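Local coordinates for protein alpha-Amylase (Thermotoga maritima, PDB 2B5D) that belongs to glycosyl hydrolase family 57 and is named an alpha-amylase, with a mostly parallel beta-sheet core flanked by many helices, at residues A[108-113]-A[287-292]. Numbering follows the deposited sequence.
Sequences EHFEKI and TGIKYH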
loop_
_atom_site.group_PDB
_atom_site.type_symbol
_atom_site.label_atom_id
_atom_site.label_comp_id
_atom_site.label_asym_id
_atom_site.label_seq_id
_atom_site.Cartn_x
_atom_site.Cartn_y
_atom_site.Cartn_z
ATOM N N GLU A 108 15.952 -33.111 20.828
ATOM C CA GLU A 108 15.869 -33.424 22.261
ATOM C C GLU A 108 15.204 -32.268 23.030
ATOM O O GLU A 108 14.277 -32.486 23.827
ATOM C CB GLU A 108 17.264 -33.783 22.854
ATOM C CG GLU A 108 17.221 -34.742 24.085
ATOM C CD GLU A 108 18.544 -34.793 24.905
ATOM O OE1 GLU A 108 18.504 -34.648 26.160
ATOM O OE2 GLU A 108 19.628 -34.983 24.297
ATOM N N HIS A 109 15.663 -31.047 22.754
ATOM C CA HIS A 109 15.165 -29.826 23.395
ATOM C C HIS A 109 13.664 -29.594 23.211
ATOM O O HIS A 109 12.937 -29.388 24.192
ATOM C CB HIS A 109 15.952 -28.630 22.880
ATOM C CG HIS A 109 15.757 -27.387 23.685
ATOM N ND1 HIS A 109 15.363 -26.190 23.122
ATOM C CD2 HIS A 109 15.900 -27.152 25.010
ATOM C CE1 HIS A 109 15.294 -25.267 24.062
ATOM N NE2 HIS A 109 15.605 -25.828 25.218
ATOM N N PHE A 110 13.196 -29.642 21.963
ATOM C CA PHE A 110 11.767 -29.485 21.684
ATOM C C PHE A 110 10.934 -30.560 22.340
ATOM O O PHE A 110 9.801 -30.282 22.751
ATOM C CB PHE A 110 11.458 -29.456 20.192
ATOM C CG PHE A 110 12.087 -28.321 19.464
ATOM C CD1 PHE A 110 12.460 -27.154 20.132
ATOM C CD2 PHE A 110 12.296 -28.400 18.093
ATOM C CE1 PHE A 110 13.046 -26.119 19.459
ATOM C CE2 PHE A 110 12.883 -27.348 17.407
ATOM C CZ PHE A 110 13.261 -26.210 18.097
ATOM N N GLU A 111 11.472 -31.777 22.428
ATOM C CA GLU A 111 10.747 -32.860 23.090
ATOM C C GLU A 111 10.587 -32.519 24.563
ATOM O O GLU A 111 9.472 -32.549 25.092
ATOM C CB GLU A 111 11.450 -34.214 22.919
ATOM C CG GLU A 111 11.029 -35.000 21.675
ATOM C CD GLU A 111 11.784 -36.328 21.509
ATOM O OE1 GLU A 111 12.300 -36.873 22.528
ATOM O OE2 GLU A 111 11.860 -36.822 20.349
ATOM N N LYS A 112 11.709 -32.175 25.203
ATOM C CA LYS A 112 11.745 -31.689 26.585
ATOM C C LYS A 112 10.719 -30.593 26.885
ATOM O O LYS A 112 9.996 -30.667 27.881
ATOM C CB LYS A 112 13.150 -31.195 26.932
ATOM C CG LYS A 112 13.930 -32.101 27.874
ATOM C CD LYS A 112 13.633 -31.774 29.355
ATOM C CE LYS A 112 12.279 -32.374 29.850
ATOM N NZ LYS A 112 11.912 -31.962 31.256
ATOM N N ILE A 113 10.666 -29.588 26.010
ATOM C CA ILE A 113 9.758 -28.456 26.160
ATOM C C ILE A 113 8.287 -28.874 26.156
ATOM O O ILE A 113 7.548 -28.529 27.076
ATOM C CB ILE A 113 10.081 -27.343 25.122
ATOM C CG1 ILE A 113 11.278 -26.534 25.626
ATOM C CG2 ILE A 113 8.875 -26.420 24.849
ATOM C CD1 ILE A 113 12.046 -25.893 24.540
ATOM N N THR A 287 11.255 -20.756 11.618
ATOM C CA THR A 287 10.807 -22.070 12.080
ATOM C C THR A 287 11.177 -22.291 13.542
ATOM O O THR A 287 10.487 -23.008 14.274
ATOM C CB THR A 287 11.430 -23.226 11.225
ATOM O OG1 THR A 287 12.859 -23.185 11.318
ATOM C CG2 THR A 287 11.042 -23.114 9.763
ATOM N N GLY A 288 12.293 -21.697 13.956
ATOM C CA GLY A 288 12.790 -21.906 15.308
ATOM C C GLY A 288 14.019 -22.783 15.347
ATOM O O GLY A 288 14.705 -22.876 16.368
ATOM N N ILE A 289 14.295 -23.446 14.234
ATOM C CA ILE A 289 15.554 -24.158 14.114
ATOM C C ILE A 289 16.549 -23.425 13.216
ATOM O O ILE A 289 16.335 -23.249 12.004
ATOM C CB ILE A 289 15.428 -25.729 13.900
ATOM C CG1 ILE A 289 16.646 -26.290 13.129
ATOM C CG2 ILE A 289 14.021 -26.199 13.411
ATOM C CD1 ILE A 289 16.433 -26.466 11.713
ATOM N N LYS A 290 17.625 -22.991 13.876
ATOM C CA LYS A 290 18.613 -22.046 13.355
ATOM C C LYS A 290 20.031 -22.558 13.634
ATOM O O LYS A 290 20.329 -22.974 14.757
ATOM C CB LYS A 290 18.449 -20.680 14.044
ATOM C CG LYS A 290 17.032 -20.195 14.301
ATOM C CD LYS A 290 17.079 -18.722 14.603
ATOM C CE LYS A 290 15.873 -18.249 15.380
ATOM N NZ LYS A 290 14.783 -17.774 14.501
ATOM N N TYR A 291 20.904 -22.489 12.633
ATOM C CA TYR A 291 22.212 -23.161 12.682
ATOM C C TYR A 291 23.460 -22.277 12.701
ATOM O O TYR A 291 24.553 -22.767 12.856
ATOM C CB TYR A 291 22.318 -24.127 11.491
ATOM C CG TYR A 291 21.351 -25.315 11.500
ATOM C CD1 TYR A 291 20.509 -25.543 10.437
ATOM C CD2 TYR A 291 21.335 -26.229 12.562
ATOM C CE1 TYR A 291 19.640 -26.635 10.434
ATOM C CE2 TYR A 291 20.473 -27.338 12.563
ATOM C CZ TYR A 291 19.646 -27.529 11.499
ATOM O OH TYR A 291 18.798 -28.610 11.486
ATOM N N HIS A 292 23.308 -20.972 12.547
ATOM C CA HIS A 292 24.461 -20.076 12.477
ATOM C C HIS A 292 24.690 -19.281 13.757
ATOM O O HIS A 292 23.757 -19.067 14.555
ATOM C CB HIS A 292 24.336 -19.163 11.265
ATOM C CG HIS A 292 24.151 -19.915 9.971
ATOM N ND1 HIS A 292 22.967 -20.547 9.635
ATOM C CD2 HIS A 292 25.009 -20.158 8.952
ATOM C CE1 HIS A 292 23.098 -21.116 8.450
ATOM N NE2 HIS A 292 24.326 -20.889 8.013
#
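Phe110, on a turn of helix, and Gly288, in an irregular loop, are the residues whose CA atoms come nearest, 10.0 Å apart, and a single aromatic ring bridges that separation. It is a worked example of how a helix can meet a loop through one side chain. CG of Phe110 is anti to its carbonyl carbon (chi1 -62°), and CB already points at the loop, which the ring reaches with its far edge. There Phe110 CZ lies 4.0 Å from Gly288 O; the oxygen sits at the ring's edge, near its plane, where any attraction to the C-H rim is probably weak. Next to it on the same rim, Phe110 CE2 packs 4.3 Å from the CG2 methyl of Ile289, whose longer branch leads away from the helix. Contact is light, 79 Å² in all, and apolar apart from that carbonyl.

One bond within the loop and a carboxylate outside it help define the turn. Thr287 OG1 accepts from Ile289 N at 3.3 Å, an ST turn, and the positive phi of Gly288 (107°) is one that glycine readily adopts. Asp264 bonds both Thr287 OG1 and Gly288 N, tying the turn to the chain just ahead of helix 265-268.

Ile289 rests on Ile265 of that helix and on Tyr106 of helix 97-119; the Tyr106 hydroxyl is hydrogen-bonded to Lys290 O. Phe110 also packs on Leu81 and Ile82 of helix 68-91, so its ring joins two helices and the loop that leads toward helix 309-338.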